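Local coordinates for protein aryl acylamidase (bacterium CSBL00001, PDB 4YJ6) that probably hydrolyses the amide bond of N-acylated aromatic amines, as an aryl acylamidase of the amidase signature family, at residues A[134-139]-A[331-336]; A[152-157]-A[487-492]; A[295-300]-A[471-476]; A[322-327]-A[361-366]; A[401-406]-A[449-454]. All blocks are in the same frame, centred on the assembly; numbering follows the deposited sequence.

Contact 1: residues A[134-139]-A[331-336]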
# COMPACT_ATOMS: atom_id res chain seq x y z
N PRO A 134 10.95 -0.34 -4.06
CA PRO A 134 12.13 0.49 -4.26
C PRO A 134 12.95 0.58 -2.98
O PRO A 134 12.47 0.30 -1.86
CB PRO A 134 11.53 1.88 -4.56
CG PRO A 134 10.26 1.89 -3.71
CD PRO A 134 9.72 0.46 -3.92
N VAL A 135 14.21 0.96 -3.13
CA VAL A 135 15.14 0.98 -2.01
C VAL A 135 14.62 1.87 -0.89
O VAL A 135 14.26 3.01 -1.12
CB VAL A 135 16.55 1.48 -2.47
CG1 VAL A 135 17.44 1.78 -1.25
CG2 VAL A 135 17.20 0.44 -3.43
N TYR A 136 14.56 1.31 0.31
CA TYR A 136 14.10 2.02 1.51
C TYR A 136 12.69 2.62 1.33
O TYR A 136 12.29 3.52 2.09
CB TYR A 136 15.11 3.12 1.92
CG TYR A 136 16.22 2.63 2.84
CD1 TYR A 136 15.92 2.13 4.09
CD2 TYR A 136 17.58 2.67 2.46
CE1 TYR A 136 16.92 1.68 4.96
CE2 TYR A 136 18.58 2.23 3.31
CZ TYR A 136 18.24 1.73 4.55
OH TYR A 136 19.21 1.29 5.43
N GLY A 137 11.92 2.09 0.39
CA GLY A 137 10.58 2.61 0.12
C GLY A 137 10.56 4.05 -0.41
O GLY A 137 9.51 4.65 -0.48
N PHE A 138 11.72 4.58 -0.83
CA PHE A 138 11.85 6.05 -0.91
C PHE A 138 11.48 6.57 -2.31
O PHE A 138 12.25 7.31 -2.95
CB PHE A 138 13.27 6.49 -0.47
CG PHE A 138 13.32 7.85 0.22
CD1 PHE A 138 13.14 9.02 -0.49
CD2 PHE A 138 13.59 7.94 1.57
CE1 PHE A 138 13.20 10.28 0.17
CE2 PHE A 138 13.63 9.19 2.22
CZ PHE A 138 13.43 10.35 1.50
N ARG A 139 10.29 6.19 -2.77
CA ARG A 139 9.66 6.76 -3.98
C ARG A 139 8.34 6.05 -4.25
O ARG A 139 8.11 4.93 -3.77
CB ARG A 139 10.56 6.62 -5.23
CG ARG A 139 11.06 5.18 -5.45
CD ARG A 139 12.10 5.08 -6.60
NE ARG A 139 13.33 5.79 -6.25
CZ ARG A 139 14.17 6.35 -7.11
NH1 ARG A 139 13.92 6.33 -8.42
NH2 ARG A 139 15.26 6.96 -6.65
N VAL A 331 18.42 7.04 7.94
CA VAL A 331 19.82 7.21 8.30
C VAL A 331 20.14 6.30 9.48
O VAL A 331 21.20 5.69 9.51
CB VAL A 331 20.14 8.66 8.67
CG1 VAL A 331 21.53 8.79 9.37
CG2 VAL A 331 20.10 9.53 7.41
N ALA A 332 19.24 6.22 10.46
CA ALA A 332 19.48 5.35 11.61
C ALA A 332 19.66 3.91 11.18
O ALA A 332 20.53 3.20 11.70
CB ALA A 332 18.32 5.46 12.64
N SER A 333 18.83 3.44 10.24
CA SER A 333 19.00 2.10 9.68
C SER A 333 20.38 1.93 9.03
O SER A 333 21.09 0.93 9.26
CB SER A 333 17.90 1.82 8.64
OG SER A 333 18.19 0.64 7.89
N MSE A 334 20.78 2.89 8.20
CA MSE A 334 22.08 2.78 7.54
C MSE A 334 23.23 2.80 8.54
O MSE A 334 24.21 2.08 8.37
CB MSE A 334 22.26 3.90 6.55
CG MSE A 334 21.29 3.72 5.41
SE MSE A 334 21.40 5.17 4.20
CE MSE A 334 23.35 4.98 3.69
N GLN A 335 23.13 3.64 9.55
CA GLN A 335 24.18 3.70 10.57
C GLN A 335 24.26 2.35 11.31
O GLN A 335 25.35 1.84 11.56
CB GLN A 335 23.90 4.84 11.57
CG GLN A 335 24.00 6.26 10.98
CD GLN A 335 25.45 6.71 10.78
OE1 GLN A 335 26.39 6.08 11.27
NE2 GLN A 335 25.63 7.80 10.02
N ALA A 336 23.11 1.77 11.66
CA ALA A 336 23.10 0.48 12.37
C ALA A 336 23.67 -0.63 11.48
O ALA A 336 24.45 -1.46 11.96
CB ALA A 336 21.70 0.12 12.84
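A hydroxyl-to-hydroxyl hydrogen bond and a Met-aromatic contact, both made by Tyr136, join the loop 134-139 to the long helix 315-339. Tyr136 reaches across and presents the far end of its ring to Ser333 and Met334. Tyr136 OH lies 2.7 Å from Ser333 OG, and either oxygen could be the donor. Ser333 OG sits at the edge of the tyrosine ring and in its plane. It gets there because it is anti to the backbone N of Ser333 (chi1 169°), beside the carbonyl carbon. The bond gives the hydroxyl of the buried Tyr136 a polar partner. Met334, present as selenomethionine, comes in obliquely. Its CG is 3.2 Å from Tyr136 OH and 3.7 Å from Tyr136 CZ. The chain then bends at chi3, and the selenium ends 5.2 Å from the centroid of the Tyr136 ring, 51° off the ring normal. With a phenylalanine here, Ser333 would probably lose its hydrogen-bond mate in the loop, and a gap would probably open beside Met334 CG. The Tyr136 side chain also touches Thr330 and Leu337 of the same helix. On the loop side, the Tyr136 backbone bonds to Leu97. Met334 packs on Ile360 as well, which brings helix 354-363 against the contact.

Contact 2: residues A[152-157]-A[487-492]; sequences NPFNLD and YDIPAG
Phe154 CG and Ile489 CG1 each lie beside their own backbone N, with chi1 of -82° in Phe154 and -67° in Ile489, while Ile489 CG2 is anti to the N. The phenylalanine ring thereby lies over the short C-terminal helix 488-491, and the isoleucine turns its CG2 and CD1 methyls to the ring. Phe154 stands at the third position of a type I beta turn from Asn152 to Asn155. An Asx turn reinforces it: Phe154 N donates to Asn152 OD1 over 2.9 Å, with the donor N tilted out of the carbonyl plane. The side-chain amide of Asn152 is fixed on its other side too, since ND2 bonds to the carbonyls of Trp194 and Asn159. The contact itself is apolar. Ile489 crosses Phe154 at about a right angle, with CG2 3.9 Å from Phe154 CD1. Pro153 and Pro490 meet through their CB atoms at 3.7 Å, where the two backbones come nearest. Leu450 of strand 443-451 touches both Phe154 and Ile489, so the loop and the helix share a neighbour in the main sheet. Pro490 makes a CH-pi contact: its CD lies 3.8 Å from the centroid of the Phe154 ring, over one face and only 16° off the ring normal.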
# COMPACT_ATOMS: atom_id res chain seq x y z
N ASN A 152 3.49 -2.75 -14.84
CA ASN A 152 2.06 -2.60 -14.70
C ASN A 152 1.31 -3.64 -15.54
O ASN A 152 1.50 -3.65 -16.77
CB ASN A 152 1.66 -1.19 -15.18
CG ASN A 152 0.33 -0.77 -14.65
OD1 ASN A 152 -0.64 -1.51 -14.77
ND2 ASN A 152 0.29 0.40 -13.98
N PRO A 153 0.46 -4.49 -14.91
CA PRO A 153 -0.29 -5.48 -15.71
C PRO A 153 -1.16 -4.85 -16.78
O PRO A 153 -1.58 -5.54 -17.70
CB PRO A 153 -1.17 -6.20 -14.67
CG PRO A 153 -0.41 -6.01 -13.35
CD PRO A 153 0.16 -4.62 -13.47
N PHE A 154 -1.49 -3.56 -16.65
CA PHE A 154 -2.31 -2.91 -17.68
C PHE A 154 -1.50 -2.52 -18.92
O PHE A 154 -2.06 -2.27 -19.99
CB PHE A 154 -3.04 -1.70 -17.10
CG PHE A 154 -4.28 -2.08 -16.38
CD1 PHE A 154 -5.52 -1.96 -16.97
CD2 PHE A 154 -4.19 -2.64 -15.12
CE1 PHE A 154 -6.65 -2.37 -16.32
CE2 PHE A 154 -5.30 -3.06 -14.45
CZ PHE A 154 -6.53 -2.94 -15.03
N ASN A 155 -0.18 -2.42 -18.76
CA ASN A 155 0.73 -2.15 -19.86
C ASN A 155 2.15 -2.25 -19.32
O ASN A 155 2.62 -1.40 -18.57
CB ASN A 155 0.47 -0.76 -20.48
CG ASN A 155 1.36 -0.48 -21.68
OD1 ASN A 155 2.45 -1.05 -21.79
ND2 ASN A 155 0.90 0.38 -22.58
N LEU A 156 2.85 -3.34 -19.66
CA LEU A 156 4.16 -3.59 -19.05
C LEU A 156 5.24 -2.55 -19.37
O LEU A 156 6.28 -2.56 -18.78
CB LEU A 156 4.66 -5.02 -19.39
CG LEU A 156 4.05 -6.15 -18.55
CD1 LEU A 156 2.54 -6.18 -18.70
CD2 LEU A 156 4.63 -7.47 -19.02
N ASP A 157 4.99 -1.65 -20.31
CA ASP A 157 5.94 -0.56 -20.56
C ASP A 157 5.91 0.46 -19.43
O ASP A 157 6.79 1.29 -19.32
CB ASP A 157 5.59 0.17 -21.88
CG ASP A 157 5.88 -0.68 -23.13
OD1 ASP A 157 6.70 -1.61 -23.05
OD2 ASP A 157 5.27 -0.39 -24.19
N TYR A 487 -10.33 -5.40 -15.38
CA TYR A 487 -9.36 -6.49 -15.25
C TYR A 487 -9.30 -7.30 -16.56
O TYR A 487 -8.40 -8.12 -16.73
CB TYR A 487 -9.65 -7.43 -14.06
CG TYR A 487 -9.53 -6.74 -12.71
CD1 TYR A 487 -8.37 -6.06 -12.36
CD2 TYR A 487 -10.59 -6.74 -11.82
CE1 TYR A 487 -8.27 -5.39 -11.13
CE2 TYR A 487 -10.51 -6.09 -10.60
CZ TYR A 487 -9.34 -5.43 -10.27
OH TYR A 487 -9.29 -4.77 -9.04
N ASP A 488 -10.25 -7.10 -17.47
CA ASP A 488 -10.15 -7.79 -18.76
C ASP A 488 -8.83 -7.48 -19.45
O ASP A 488 -8.32 -8.28 -20.24
CB ASP A 488 -11.31 -7.42 -19.71
CG ASP A 488 -12.66 -7.94 -19.24
OD1 ASP A 488 -12.75 -8.78 -18.33
OD2 ASP A 488 -13.67 -7.50 -19.82
N ILE A 489 -8.27 -6.31 -19.20
CA ILE A 489 -7.05 -5.93 -19.88
C ILE A 489 -5.88 -6.82 -19.44
O ILE A 489 -5.29 -7.52 -20.27
CB ILE A 489 -6.76 -4.41 -19.71
CG1 ILE A 489 -7.83 -3.58 -20.45
CG2 ILE A 489 -5.36 -4.07 -20.19
CD1 ILE A 489 -7.82 -2.07 -20.08
N PRO A 490 -5.53 -6.81 -18.14
CA PRO A 490 -4.48 -7.77 -17.75
C PRO A 490 -4.84 -9.25 -18.02
O PRO A 490 -3.95 -10.02 -18.34
CB PRO A 490 -4.28 -7.50 -16.23
CG PRO A 490 -5.55 -6.80 -15.77
CD PRO A 490 -6.04 -6.00 -17.01
N ALA A 491 -6.11 -9.62 -17.88
CA ALA A 491 -6.54 -11.01 -18.05
C ALA A 491 -6.26 -11.49 -19.47
O ALA A 491 -6.04 -12.69 -19.70
CB ALA A 491 -8.01 -11.17 -17.72
N GLY A 492 -6.21 -10.56 -20.41
CA GLY A 492 -5.96 -10.90 -21.80
C GLY A 492 -4.58 -10.56 -22.32
O GLY A 492 -4.32 -10.66 -23.51

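Contact 3: residues A[295-300]-A[471-476]; sequences RVFTEL and IAASAA
Phe297, near the end of helix 284-299, and Leu300, just after it, reach over to Ala473 and Ala476 of helix 467-480. Both larger side chains have CG anti to their own carbonyl carbon, beside the backbone N. In Phe297 (chi1 -69°) this brings the ring end nearer to the second helix, although its CB bond does not point there. The ring meets that helix by its edge. Phe297 CE1 is 3.5 Å from Ala473 O, which lies close to the ring plane. An aromatic C-H edge is slightly positive, so it is likely to suit this carbonyl oxygen better than the ring face would. Phe297 CE1 is also 4.2 Å from Ala473 CB. Leu300 is extended beyond CG, with chi2 173°, and uses a single branch. Its CD1 lies 4.0 Å from Ala476 CB and 3.8 Å from Ala476 O. The backbone of 295-300 is only weakly hydrogen-bonded as it leaves the helix. Phe297 and Ala473 both touch Ile460 of strand 454-462, and Val296 touches Phe477 and Ala480. Two helices that pack on each other and on the same strand of the central mixed sheet are typical of the alpha/beta layering in the amidase signature fold.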
# COMPACT_ATOMS: atom_id res chain seq x y z
N ARG A 295 -19.67 12.28 -8.42
CA ARG A 295 -21.10 12.39 -8.67
C ARG A 295 -21.80 11.06 -8.50
O ARG A 295 -23.02 11.02 -8.32
CB ARG A 295 -21.35 12.96 -10.07
CG ARG A 295 -21.11 14.49 -10.05
CD ARG A 295 -21.01 15.05 -11.41
NE ARG A 295 -21.18 16.51 -11.36
CZ ARG A 295 -20.20 17.39 -11.20
NH1 ARG A 295 -18.93 16.99 -11.07
NH2 ARG A 295 -20.50 18.70 -11.21
N VAL A 296 -21.03 9.97 -8.49
CA VAL A 296 -21.64 8.67 -8.21
C VAL A 296 -22.29 8.72 -6.84
O VAL A 296 -23.37 8.17 -6.63
CB VAL A 296 -20.60 7.54 -8.30
CG1 VAL A 296 -21.20 6.18 -7.79
CG2 VAL A 296 -20.08 7.42 -9.75
N PHE A 297 -21.66 9.43 -5.90
CA PHE A 297 -22.19 9.47 -4.55
C PHE A 297 -23.47 10.30 -4.44
O PHE A 297 -24.32 10.00 -3.61
CB PHE A 297 -21.14 10.04 -3.61
CG PHE A 297 -19.98 9.09 -3.40
CD1 PHE A 297 -20.15 7.93 -2.69
CD2 PHE A 297 -18.74 9.37 -3.94
CE1 PHE A 297 -19.06 7.03 -2.51
CE2 PHE A 297 -17.66 8.48 -3.75
CZ PHE A 297 -17.83 7.33 -3.03
N THR A 298 -23.60 11.32 -5.28
CA THR A 298 -24.81 12.15 -5.21
C THR A 298 -26.01 11.30 -5.64
O THR A 298 -27.11 11.50 -5.14
CB THR A 298 -24.72 13.40 -6.10
OG1 THR A 298 -24.75 13.00 -7.47
CG2 THR A 298 -23.49 14.21 -5.84
N GLU A 299 -25.81 10.35 -6.54
CA GLU A 299 -26.91 9.46 -6.95
C GLU A 299 -27.28 8.45 -5.89
O GLU A 299 -28.38 7.88 -5.92
CB GLU A 299 -26.54 8.71 -8.22
CG GLU A 299 -26.46 9.61 -9.41
CD GLU A 299 -27.74 10.40 -9.61
OE1 GLU A 299 -28.82 9.77 -9.64
OE2 GLU A 299 -27.66 11.66 -9.71
N LEU A 300 -26.36 8.18 -4.96
CA LEU A 300 -26.64 7.29 -3.86
C LEU A 300 -27.21 7.97 -2.62
O LEU A 300 -27.32 7.36 -1.56
CB LEU A 300 -25.37 6.52 -3.49
CG LEU A 300 -24.78 5.73 -4.65
CD1 LEU A 300 -23.44 5.17 -4.22
CD2 LEU A 300 -25.71 4.58 -5.09
N ILE A 471 -14.81 2.07 4.47
CA ILE A 471 -15.28 0.81 3.88
C ILE A 471 -16.69 1.04 3.27
O ILE A 471 -16.96 0.63 2.16
CB ILE A 471 -15.35 -0.32 4.91
CG1 ILE A 471 -13.94 -0.74 5.38
CG2 ILE A 471 -16.09 -1.52 4.35
CD1 ILE A 471 -13.10 -1.46 4.30
N ALA A 472 -17.59 1.67 4.02
CA ALA A 472 -18.98 1.83 3.56
C ALA A 472 -19.02 2.61 2.24
O ALA A 472 -19.68 2.21 1.25
CB ALA A 472 -19.81 2.54 4.60
N ALA A 473 -18.31 3.73 2.20
CA ALA A 473 -18.29 4.53 0.97
C ALA A 473 -17.63 3.77 -0.20
O ALA A 473 -18.05 3.89 -1.37
CB ALA A 473 -17.55 5.84 1.23
N SER A 474 -16.56 3.03 0.10
CA SER A 474 -15.85 2.28 -0.92
C SER A 474 -16.77 1.23 -1.52
O SER A 474 -16.79 1.05 -2.73
CB SER A 474 -14.61 1.58 -0.30
OG SER A 474 -13.68 2.54 0.19
N ALA A 475 -17.48 0.49 -0.66
CA ALA A 475 -18.34 -0.59 -1.17
C ALA A 475 -19.51 0.01 -1.95
O ALA A 475 -19.96 -0.58 -2.92
CB ALA A 475 -18.86 -1.48 -0.04
N ALA A 476 -20.02 1.14 -1.48
CA ALA A 476 -21.13 1.80 -2.19
C ALA A 476 -20.67 2.21 -3.60
O ALA A 476 -21.40 2.03 -4.61
CB ALA A 476 -21.60 2.98 -1.38

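Contact 4: residues A[322-327]-A[361-366]; sequences WCRMIA and DAVADI
The regular helix turn of 322-327 meets the last part of helix 354-363 and the loop after it, and the backbones come nearest at Arg324 and Val363, with their CA atoms 6.4 Å apart. Beyond Val363 the chain curls back, and Ile366 N bonds to Val363 O. Val363 is the main side chain in the contact. Its chi1 of -54° sets CG1 anti to the carbonyl carbon, which directs CG1 to Arg324 and CG2 to Ala327. CG2 touches Ala327 CB at 3.6 Å, and CG1 lies 3.8 Å from Arg324 CG. This is apolar helix-to-helix packing in the helical part of the chain, where 315-339, 354-363 and 368-389 follow one another. Without the two methyls of Val363, as with an alanine here, a gap is likely to open beside Ala327 and the aliphatic stem of Arg324. Arg324 takes part through carbon only. Its CD is 4.1 Å from Ile366 CD1, and the two side chains cross at about a right angle. The chain then bends at chi3, and the charged end goes to helix 368-389, where NH2 forms a salt bridge with Asp374. Trp359 of helix 354-363 also touches Arg324 and Ala327, while Ile366 also touches Ile371.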
# COMPACT_ATOMS: atom_id res chain seq x y z
N TRP A 322 8.29 15.89 4.31
CA TRP A 322 8.11 14.41 4.30
C TRP A 322 9.42 13.68 4.07
O TRP A 322 9.76 12.73 4.81
CB TRP A 322 7.13 14.01 3.20
CG TRP A 322 6.82 12.50 3.22
CD1 TRP A 322 5.83 11.87 3.95
CD2 TRP A 322 7.48 11.47 2.48
NE1 TRP A 322 5.86 10.52 3.72
CE2 TRP A 322 6.86 10.25 2.82
CE3 TRP A 322 8.57 11.46 1.59
CZ2 TRP A 322 7.28 9.03 2.28
CZ3 TRP A 322 8.98 10.27 1.06
CH2 TRP A 322 8.34 9.05 1.41
N CYS A 323 10.20 14.13 3.09
CA CYS A 323 11.48 13.49 2.81
C CYS A 323 12.41 13.55 4.00
O CYS A 323 13.10 12.56 4.30
CB CYS A 323 12.16 14.13 1.58
SG CYS A 323 11.35 13.72 0.01
N ARG A 324 12.49 14.70 4.67
CA ARG A 324 13.34 14.76 5.84
C ARG A 324 12.84 13.84 6.96
O ARG A 324 13.64 13.19 7.63
CB ARG A 324 13.43 16.21 6.36
CG ARG A 324 14.34 17.11 5.49
CD ARG A 324 14.56 18.47 6.16
NE ARG A 324 13.31 19.23 6.22
CZ ARG A 324 12.87 20.09 5.30
NH1 ARG A 324 13.59 20.36 4.19
NH2 ARG A 324 11.69 20.67 5.48
N MSE A 325 11.52 13.81 7.19
CA MSE A 325 10.99 12.95 8.25
C MSE A 325 11.25 11.47 8.01
O MSE A 325 11.57 10.74 8.95
CB MSE A 325 9.48 13.20 8.39
CG MSE A 325 9.27 14.51 9.01
SE MSE A 325 7.38 14.91 8.76
CE MSE A 325 6.60 13.53 9.79
N ILE A 326 11.13 11.01 6.77
CA ILE A 326 11.43 9.61 6.43
C ILE A 326 12.94 9.35 6.48
O ILE A 326 13.42 8.27 6.86
CB ILE A 326 10.93 9.29 4.97
CG1 ILE A 326 9.40 9.30 4.96
CG2 ILE A 326 11.51 7.93 4.46
CD1 ILE A 326 8.78 7.95 5.44
N ALA A 327 13.70 10.36 6.09
CA ALA A 327 15.15 10.19 6.00
C ALA A 327 15.79 9.95 7.38
O ALA A 327 16.77 9.26 7.46
CB ALA A 327 15.79 11.45 5.32
N ASP A 361 22.22 12.64 3.31
CA ASP A 361 23.21 13.63 3.70
C ASP A 361 22.53 14.86 4.30
O ASP A 361 23.06 15.47 5.23
CB ASP A 361 24.05 14.05 2.49
CG ASP A 361 24.99 12.96 2.00
OD1 ASP A 361 25.33 12.03 2.77
OD2 ASP A 361 25.40 13.05 0.83
N ALA A 362 21.37 15.22 3.78
CA ALA A 362 20.71 16.44 4.22
C ALA A 362 20.33 16.35 5.71
O ALA A 362 20.32 17.37 6.42
CB ALA A 362 19.48 16.68 3.37
N VAL A 363 19.99 15.16 6.19
CA VAL A 363 19.53 15.08 7.58
C VAL A 363 20.59 14.56 8.53
O VAL A 363 20.33 14.42 9.73
CB VAL A 363 18.19 14.25 7.73
CG1 VAL A 363 17.12 14.81 6.79
CG2 VAL A 363 18.43 12.74 7.48
N ALA A 364 21.78 14.27 8.03
CA ALA A 364 22.81 13.65 8.88
C ALA A 364 23.05 14.44 10.19
O ALA A 364 23.29 13.85 11.27
CB ALA A 364 24.12 13.50 8.09
N ASP A 365 23.00 15.76 10.07
CA ASP A 365 23.10 16.66 11.22
C ASP A 365 21.95 17.67 11.24
O ASP A 365 22.14 18.87 11.46
CB ASP A 365 24.45 17.38 11.20
CG ASP A 365 25.61 16.40 11.31
OD1 ASP A 365 25.83 15.86 12.43
OD2 ASP A 365 26.29 16.14 10.28
N ILE A 366 20.74 17.18 11.00
CA ILE A 366 19.57 18.05 10.95
C ILE A 366 19.43 18.78 12.27
O ILE A 366 19.64 18.19 13.33
CB ILE A 366 18.30 17.25 10.63
CG1 ILE A 366 17.11 18.19 10.42
CG2 ILE A 366 18.02 16.17 11.72
CD1 ILE A 366 15.89 17.47 9.94

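Contact 5: residues A[401-406]-A[449-454]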
# COMPACT_ATOMS: atom_id res chain seq x y z
N ALA A 401 -1.49 12.68 -8.45
CA ALA A 401 -1.52 13.86 -9.34
C ALA A 401 -1.21 13.52 -10.80
O ALA A 401 -1.34 14.40 -11.67
CB ALA A 401 -0.53 14.88 -8.86
N CYS A 402 -0.77 12.29 -11.08
CA CYS A 402 -0.39 11.91 -12.45
C CYS A 402 -0.63 10.44 -12.73
O CYS A 402 -0.80 9.62 -11.81
CB CYS A 402 1.08 12.25 -12.73
SG CYS A 402 2.27 11.39 -11.61
N MSE A 403 -0.62 10.11 -14.02
CA MSE A 403 -0.76 8.74 -14.50
C MSE A 403 0.55 7.96 -14.41
O MSE A 403 1.62 8.54 -14.17
CB MSE A 403 -1.21 8.77 -15.97
CG MSE A 403 -2.50 9.54 -16.20
SE MSE A 403 -4.01 8.79 -15.23
CE MSE A 403 -4.10 7.01 -16.03
N PRO A 404 0.47 6.64 -14.59
CA PRO A 404 1.69 5.83 -14.54
C PRO A 404 2.78 6.34 -15.49
O PRO A 404 2.46 6.87 -16.57
CB PRO A 404 1.20 4.44 -14.98
CG PRO A 404 -0.19 4.36 -14.49
CD PRO A 404 -0.74 5.80 -14.72
N VAL A 405 4.02 6.18 -15.05
CA VAL A 405 5.19 6.53 -15.83
C VAL A 405 5.80 5.29 -16.48
O VAL A 405 5.62 4.15 -16.03
CB VAL A 405 6.26 7.24 -14.98
CG1 VAL A 405 5.67 8.51 -14.35
CG2 VAL A 405 6.84 6.29 -13.89
N ARG A 406 6.52 5.52 -17.58
CA ARG A 406 7.28 4.44 -18.22
C ARG A 406 8.41 3.94 -17.35
O ARG A 406 9.06 4.72 -16.64
CB ARG A 406 7.82 4.93 -19.58
CG ARG A 406 6.70 5.42 -20.49
CD ARG A 406 7.14 5.70 -21.95
NE ARG A 406 6.89 4.52 -22.77
CZ ARG A 406 5.79 4.31 -23.49
NH1 ARG A 406 4.82 5.21 -23.56
NH2 ARG A 406 5.68 3.17 -24.16
N GLY A 449 -11.59 4.40 -12.78
CA GLY A 449 -11.71 4.26 -14.23
C GLY A 449 -10.37 4.24 -14.94
O GLY A 449 -9.32 4.14 -14.31
N LEU A 450 -10.39 4.31 -16.28
CA LEU A 450 -9.16 4.34 -17.06
C LEU A 450 -9.06 5.64 -17.86
O LEU A 450 -10.07 6.21 -18.28
CB LEU A 450 -9.13 3.20 -18.07
CG LEU A 450 -9.34 1.79 -17.56
CD1 LEU A 450 -9.37 0.84 -18.77
CD2 LEU A 450 -8.23 1.41 -16.54
N ILE A 451 -7.83 6.10 -18.03
CA ILE A 451 -7.51 7.24 -18.88
C ILE A 451 -6.48 6.73 -19.86
O ILE A 451 -5.39 6.29 -19.48
CB ILE A 451 -6.98 8.43 -18.05
CG1 ILE A 451 -8.11 8.92 -17.12
CG2 ILE A 451 -6.47 9.59 -18.96
CD1 ILE A 451 -7.68 9.90 -16.02
N ASP A 452 -6.85 6.74 -21.14
CA ASP A 452 -5.97 6.20 -22.18
C ASP A 452 -5.44 4.80 -21.81
O ASP A 452 -4.27 4.50 -21.99
CB ASP A 452 -4.80 7.16 -22.40
CG ASP A 452 -4.09 6.93 -23.75
OD1 ASP A 452 -4.70 6.28 -24.64
OD2 ASP A 452 -2.94 7.40 -23.91
N GLY A 453 -6.33 3.96 -21.30
CA GLY A 453 -6.03 2.56 -21.07
C GLY A 453 -5.34 2.27 -19.73
O GLY A 453 -5.08 1.11 -19.42
N LEU A 454 -5.04 3.31 -18.95
CA LEU A 454 -4.31 3.13 -17.69
C LEU A 454 -5.18 3.55 -16.49
O LEU A 454 -6.01 4.46 -16.56
CB LEU A 454 -3.02 3.94 -17.69
CG LEU A 454 -1.94 3.53 -18.69
CD1 LEU A 454 -0.73 4.44 -18.51
CD2 LEU A 454 -1.59 2.05 -18.48
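The irregular segment 401-406 passes a tight beta hairpin, with the CA atoms nearest at Pro404 and Leu454, 7.3 Å apart. Ile451 and Leu454 form a hydrogen-bonded pair around a type I' turn, bonded in both directions: Ile451 N to Leu454 O at 2.9 Å and Leu454 N to Ile451 O at 3.0 Å. The turn joins strands 443-451 and 454-462 of the main sheet, with Asp452 and Gly453 at its tip, both with positive phi. Met403, deposited as selenomethionine, bears on the closing pair. Its three torsions all lie near -60° (chi1 -57°), and the folded side chain carries its end methyl in over the hairpin. Met403 CE is 3.2 Å from Leu454 O, 3.7 Å from Leu454 CB and 3.8 Å from Ile451 CB. The selenium itself lies 3.9 Å from Ile451 CD1. Pro404 adds a second patch: its CD is 4.0 Å from Leu454 CD1, and the two side chains run past each other in opposite directions. Ile286 of helix 284-299 touches both Met403 and Ile451. Polar ties of 401-406 go elsewhere, as Met403 N bonds to Gln283 OE1 and Cys402 O to Trp194 NE1. No hydrogen bond crosses between the two segments. Their fit rests on apolar packing and on the selenomethionine methyl set against the Leu454 carbonyl, while the hairpin is held by its own backbone bonds.

Contacts 1, 2 and 3 are largely buried; contacts 4 and 5 are only partly so. Contacts 1 and 4 share helix 315-339 and touch directly, through Phe138 on Ile326 and Val331 on Val363. Contacts 2 and 5 touch near the hairpin of the main sheet, where Asn155 meets Leu454 and a long, weak ion pair joins Asp157 and Arg406. Contact 3 lies on the opposite side of the chain's centre from contact 1, with about 38 Å between their centres. Contact 1 alone has a hydrogen bond between its segments. Contact 2 adds a CH-pi contact to aliphatic packing, and contacts 3, 4 and 5 rest on aliphatic, methyl or ring-edge packing.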